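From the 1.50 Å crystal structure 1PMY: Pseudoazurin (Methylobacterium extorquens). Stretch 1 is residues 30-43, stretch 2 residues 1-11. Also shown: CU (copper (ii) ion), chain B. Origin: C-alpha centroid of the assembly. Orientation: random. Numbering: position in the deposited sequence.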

# COMPACT_ATOMS: atom_id res chain seq x y z
N SER A 30 11.55 3.82 -5.27
CA SER A 30 10.25 4.24 -5.76
C SER A 30 9.45 2.99 -6.13
O SER A 30 9.92 1.83 -6.36
CB SER A 30 10.36 5.30 -6.84
OG SER A 30 10.94 4.68 -7.99
N ILE A 31 8.11 3.18 -6.17
CA ILE A 31 7.24 2.12 -6.72
C ILE A 31 6.59 2.75 -7.97
O ILE A 31 6.16 3.88 -7.88
CB ILE A 31 6.10 1.66 -5.71
CG1 ILE A 31 6.73 0.90 -4.53
CG2 ILE A 31 5.00 0.80 -6.40
CD1 ILE A 31 5.74 0.66 -3.29
N LYS A 32 6.50 1.94 -9.01
CA LYS A 32 5.66 2.37 -10.15
C LYS A 32 4.41 1.45 -10.07
O LYS A 32 4.46 0.18 -10.18
CB LYS A 32 6.41 2.11 -11.46
CG LYS A 32 5.66 2.65 -12.69
CD LYS A 32 6.53 2.36 -13.97
CE LYS A 32 7.33 3.61 -14.35
NZ LYS A 32 6.44 4.60 -15.07
N PHE A 33 3.26 2.04 -9.92
CA PHE A 33 1.97 1.31 -9.83
C PHE A 33 1.44 1.29 -11.30
O PHE A 33 1.40 2.36 -11.86
CB PHE A 33 0.94 2.13 -8.99
CG PHE A 33 1.32 2.05 -7.51
CD1 PHE A 33 0.91 1.01 -6.76
CD2 PHE A 33 2.14 3.11 -6.98
CE1 PHE A 33 1.27 0.91 -5.42
CE2 PHE A 33 2.41 3.10 -5.62
CZ PHE A 33 2.02 1.98 -4.85
N LEU A 34 1.20 0.07 -11.77
CA LEU A 34 0.79 -0.11 -13.18
C LEU A 34 -0.69 -0.37 -13.31
O LEU A 34 -1.15 -1.32 -12.70
CB LEU A 34 1.63 -1.31 -13.69
CG LEU A 34 3.15 -1.00 -13.79
CD1 LEU A 34 3.86 -2.32 -14.07
CD2 LEU A 34 3.43 0.07 -14.79
N PRO A 35 -1.34 0.41 -14.18
CA PRO A 35 -2.77 0.24 -14.42
C PRO A 35 -3.02 -0.97 -15.31
O PRO A 35 -3.65 -0.81 -16.37
CB PRO A 35 -3.17 1.60 -15.03
CG PRO A 35 -1.94 1.95 -15.88
CD PRO A 35 -0.76 1.55 -14.96
N THR A 36 -2.68 -2.15 -14.91
CA THR A 36 -2.88 -3.43 -15.58
C THR A 36 -4.33 -3.49 -16.01
O THR A 36 -4.74 -3.81 -17.15
CB THR A 36 -2.41 -4.71 -14.84
OG1 THR A 36 -1.09 -4.48 -14.28
CG2 THR A 36 -2.39 -6.00 -15.73
N ASP A 37 -5.17 -3.25 -15.00
CA ASP A 37 -6.62 -3.13 -15.22
C ASP A 37 -6.91 -1.64 -14.90
O ASP A 37 -6.22 -1.01 -14.10
CB ASP A 37 -7.41 -4.06 -14.34
CG ASP A 37 -7.29 -5.53 -14.72
OD1 ASP A 37 -7.47 -5.83 -15.89
OD2 ASP A 37 -7.14 -6.39 -13.87
N LYS A 38 -7.87 -1.11 -15.60
CA LYS A 38 -8.30 0.27 -15.41
C LYS A 38 -9.17 0.36 -14.13
O LYS A 38 -9.72 -0.64 -13.66
CB LYS A 38 -9.22 0.54 -16.65
CG LYS A 38 -10.50 1.22 -16.47
CD LYS A 38 -11.69 0.95 -17.32
CE LYS A 38 -12.07 -0.55 -17.38
NZ LYS A 38 -13.15 -0.85 -16.37
N GLY A 39 -9.37 1.63 -13.74
CA GLY A 39 -10.30 1.90 -12.63
C GLY A 39 -9.66 1.76 -11.23
O GLY A 39 -10.46 1.66 -10.30
N HIS A 40 -8.39 1.72 -11.13
CA HIS A 40 -7.70 1.64 -9.82
C HIS A 40 -6.88 2.88 -9.56
O HIS A 40 -6.45 3.53 -10.53
CB HIS A 40 -6.93 0.34 -9.69
CG HIS A 40 -7.69 -0.90 -9.90
ND1 HIS A 40 -8.64 -1.52 -9.12
CD2 HIS A 40 -7.59 -1.72 -11.02
CE1 HIS A 40 -9.07 -2.62 -9.67
NE2 HIS A 40 -8.43 -2.76 -10.80
N ASN A 41 -6.66 3.18 -8.26
CA ASN A 41 -5.71 4.28 -7.92
C ASN A 41 -4.95 3.79 -6.66
O ASN A 41 -5.21 2.70 -6.14
CB ASN A 41 -6.23 5.66 -7.82
CG ASN A 41 -7.01 5.95 -6.52
OD1 ASN A 41 -7.38 4.93 -5.88
ND2 ASN A 41 -6.95 7.23 -6.19
N VAL A 42 -4.20 4.74 -6.14
CA VAL A 42 -3.44 4.55 -4.90
C VAL A 42 -3.63 5.84 -4.03
O VAL A 42 -3.53 7.00 -4.50
CB VAL A 42 -1.91 4.40 -5.26
CG1 VAL A 42 -1.20 4.01 -3.93
CG2 VAL A 42 -1.73 3.15 -6.17
N GLU A 43 -3.94 5.56 -2.78
CA GLU A 43 -4.14 6.72 -1.85
C GLU A 43 -3.69 6.30 -0.49
O GLU A 43 -3.91 5.13 -0.02
CB GLU A 43 -5.59 7.22 -1.83
CG GLU A 43 -5.87 8.37 -0.87
CD GLU A 43 -7.23 9.01 -0.93
OE1 GLU A 43 -7.97 8.57 -1.81
OE2 GLU A 43 -7.55 9.94 -0.20
CU CU B . -9.03 -0.63 -7.30
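Stretch 2 (1-11) DEVAVKMLNSG

Two parallel strands pair through alternate residues, and the amino-terminal strand of pseudoazurin illustrates the rule. The strand in stretch 2 runs beside strand 30-34 in the same direction, the axes crossing at -27°, with Glu 2 level with Ser 30 and Lys 6 with Leu 34. The ladder opens where Ser 30 N donates to Asp 1 O (2.9 Å). Glu 2 lies on the face shared with Ser 30, its CB 3.4 Å from Ser 30 OG. Val 3 turns its amide to Ser 30 O and its carbonyl to Lys 32 N (2.7 Å from Val 3 O), straddling Ile 31. Ala 4, back on the Glu 2 face, meets Leu 34 CD1 through CB at 3.8 Å. Val 5 repeats the pattern of Val 3 between Lys 32 O and Leu 34 N, while its CG2 packs on Ile 31 CG2 at 3.6 Å. Lys 6 returns to the Ala 4 face. Met 7 N continues the alternation, donating a hydrogen bond to Leu 34 O, but the partner leaves its strand after Leu 34, so Met 7 O takes Asp 37 N instead (3.1 Å). Met 7, the most covered residue, is buried against Phe 33, Pro 35, His 40 and Val 42. Past Leu 8, at the corner, Asn 9 N donates to Asp 37 OD2 (2.8 Å), and Asn 9 OD1 accepts a weak hydrogen bond from His 40 NE2 (2.7 Å).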

# COMPACT_ATOMS: atom_id res chain seq x y z
N ASP A 1 16.18 2.29 -6.40
CA ASP A 1 15.60 1.47 -7.47
C ASP A 1 14.06 1.53 -7.40
O ASP A 1 13.50 2.01 -6.42
CB ASP A 1 16.18 0.13 -7.65
CG ASP A 1 16.07 -0.78 -6.45
OD1 ASP A 1 14.96 -1.13 -6.06
OD2 ASP A 1 17.18 -1.16 -5.95
N GLU A 2 13.49 1.06 -8.50
CA GLU A 2 12.06 1.11 -8.73
C GLU A 2 11.43 -0.23 -8.97
O GLU A 2 11.89 -1.04 -9.84
CB GLU A 2 11.67 1.99 -9.88
CG GLU A 2 10.18 1.96 -10.34
CD GLU A 2 10.18 2.75 -11.65
OE1 GLU A 2 10.31 3.97 -11.61
OE2 GLU A 2 10.21 2.00 -12.63
N VAL A 3 10.43 -0.45 -8.16
CA VAL A 3 9.66 -1.73 -8.07
C VAL A 3 8.29 -1.45 -8.70
O VAL A 3 7.75 -0.36 -8.47
CB VAL A 3 9.53 -2.07 -6.54
CG1 VAL A 3 8.59 -3.18 -6.22
CG2 VAL A 3 10.94 -2.31 -5.95
N ALA A 4 7.82 -2.42 -9.45
CA ALA A 4 6.51 -2.29 -10.08
C ALA A 4 5.51 -3.17 -9.29
O ALA A 4 5.77 -4.35 -9.06
CB ALA A 4 6.69 -2.89 -11.53
N VAL A 5 4.35 -2.59 -9.14
CA VAL A 5 3.17 -3.10 -8.54
C VAL A 5 2.00 -2.86 -9.53
O VAL A 5 1.83 -1.73 -10.02
CB VAL A 5 2.87 -2.31 -7.21
CG1 VAL A 5 1.52 -2.78 -6.61
CG2 VAL A 5 4.01 -2.64 -6.25
N LYS A 6 1.33 -3.96 -9.80
CA LYS A 6 0.18 -4.02 -10.68
C LYS A 6 -1.15 -3.79 -9.90
O LYS A 6 -1.32 -4.35 -8.83
CB LYS A 6 -0.01 -5.35 -11.38
CG LYS A 6 1.10 -6.16 -11.91
CD LYS A 6 2.31 -5.66 -12.59
CE LYS A 6 3.36 -4.91 -11.79
NZ LYS A 6 4.00 -5.87 -10.78
N MET A 7 -2.03 -3.04 -10.52
CA MET A 7 -3.41 -2.79 -10.00
C MET A 7 -4.36 -3.72 -10.78
O MET A 7 -4.55 -3.51 -12.00
CB MET A 7 -3.69 -1.28 -10.19
CG MET A 7 -2.64 -0.57 -9.32
SD MET A 7 -3.02 1.23 -9.29
CE MET A 7 -2.77 1.53 -11.04
N LEU A 8 -4.84 -4.71 -10.09
CA LEU A 8 -5.65 -5.78 -10.74
C LEU A 8 -7.07 -5.98 -10.20
O LEU A 8 -7.35 -5.87 -9.05
CB LEU A 8 -4.92 -7.13 -10.53
CG LEU A 8 -3.52 -7.29 -11.05
CD1 LEU A 8 -2.75 -8.39 -10.33
CD2 LEU A 8 -3.44 -7.39 -12.53
N ASN A 9 -7.90 -6.30 -11.19
CA ASN A 9 -9.29 -6.72 -10.88
C ASN A 9 -9.26 -8.11 -10.20
O ASN A 9 -10.11 -8.37 -9.30
CB ASN A 9 -10.12 -6.76 -12.15
CG ASN A 9 -10.44 -5.44 -12.74
OD1 ASN A 9 -10.17 -4.34 -12.13
ND2 ASN A 9 -11.10 -5.44 -13.89
N SER A 10 -8.41 -8.98 -10.69
CA SER A 10 -8.28 -10.37 -10.19
C SER A 10 -6.83 -10.77 -10.12
O SER A 10 -6.07 -10.59 -11.08
CB SER A 10 -9.19 -11.29 -11.01
OG SER A 10 -9.38 -12.55 -10.34
N GLY A 11 -6.36 -11.25 -8.98
CA GLY A 11 -4.95 -11.64 -8.79
C GLY A 11 -4.78 -12.43 -7.50
O GLY A 11 -5.81 -12.95 -7.01
O HOH W 1 -11.49 -2.07 -11.93
O HOH W 2 -11.54 -2.67 -15.03
O HOH W 3 -7.31 -8.92 -13.65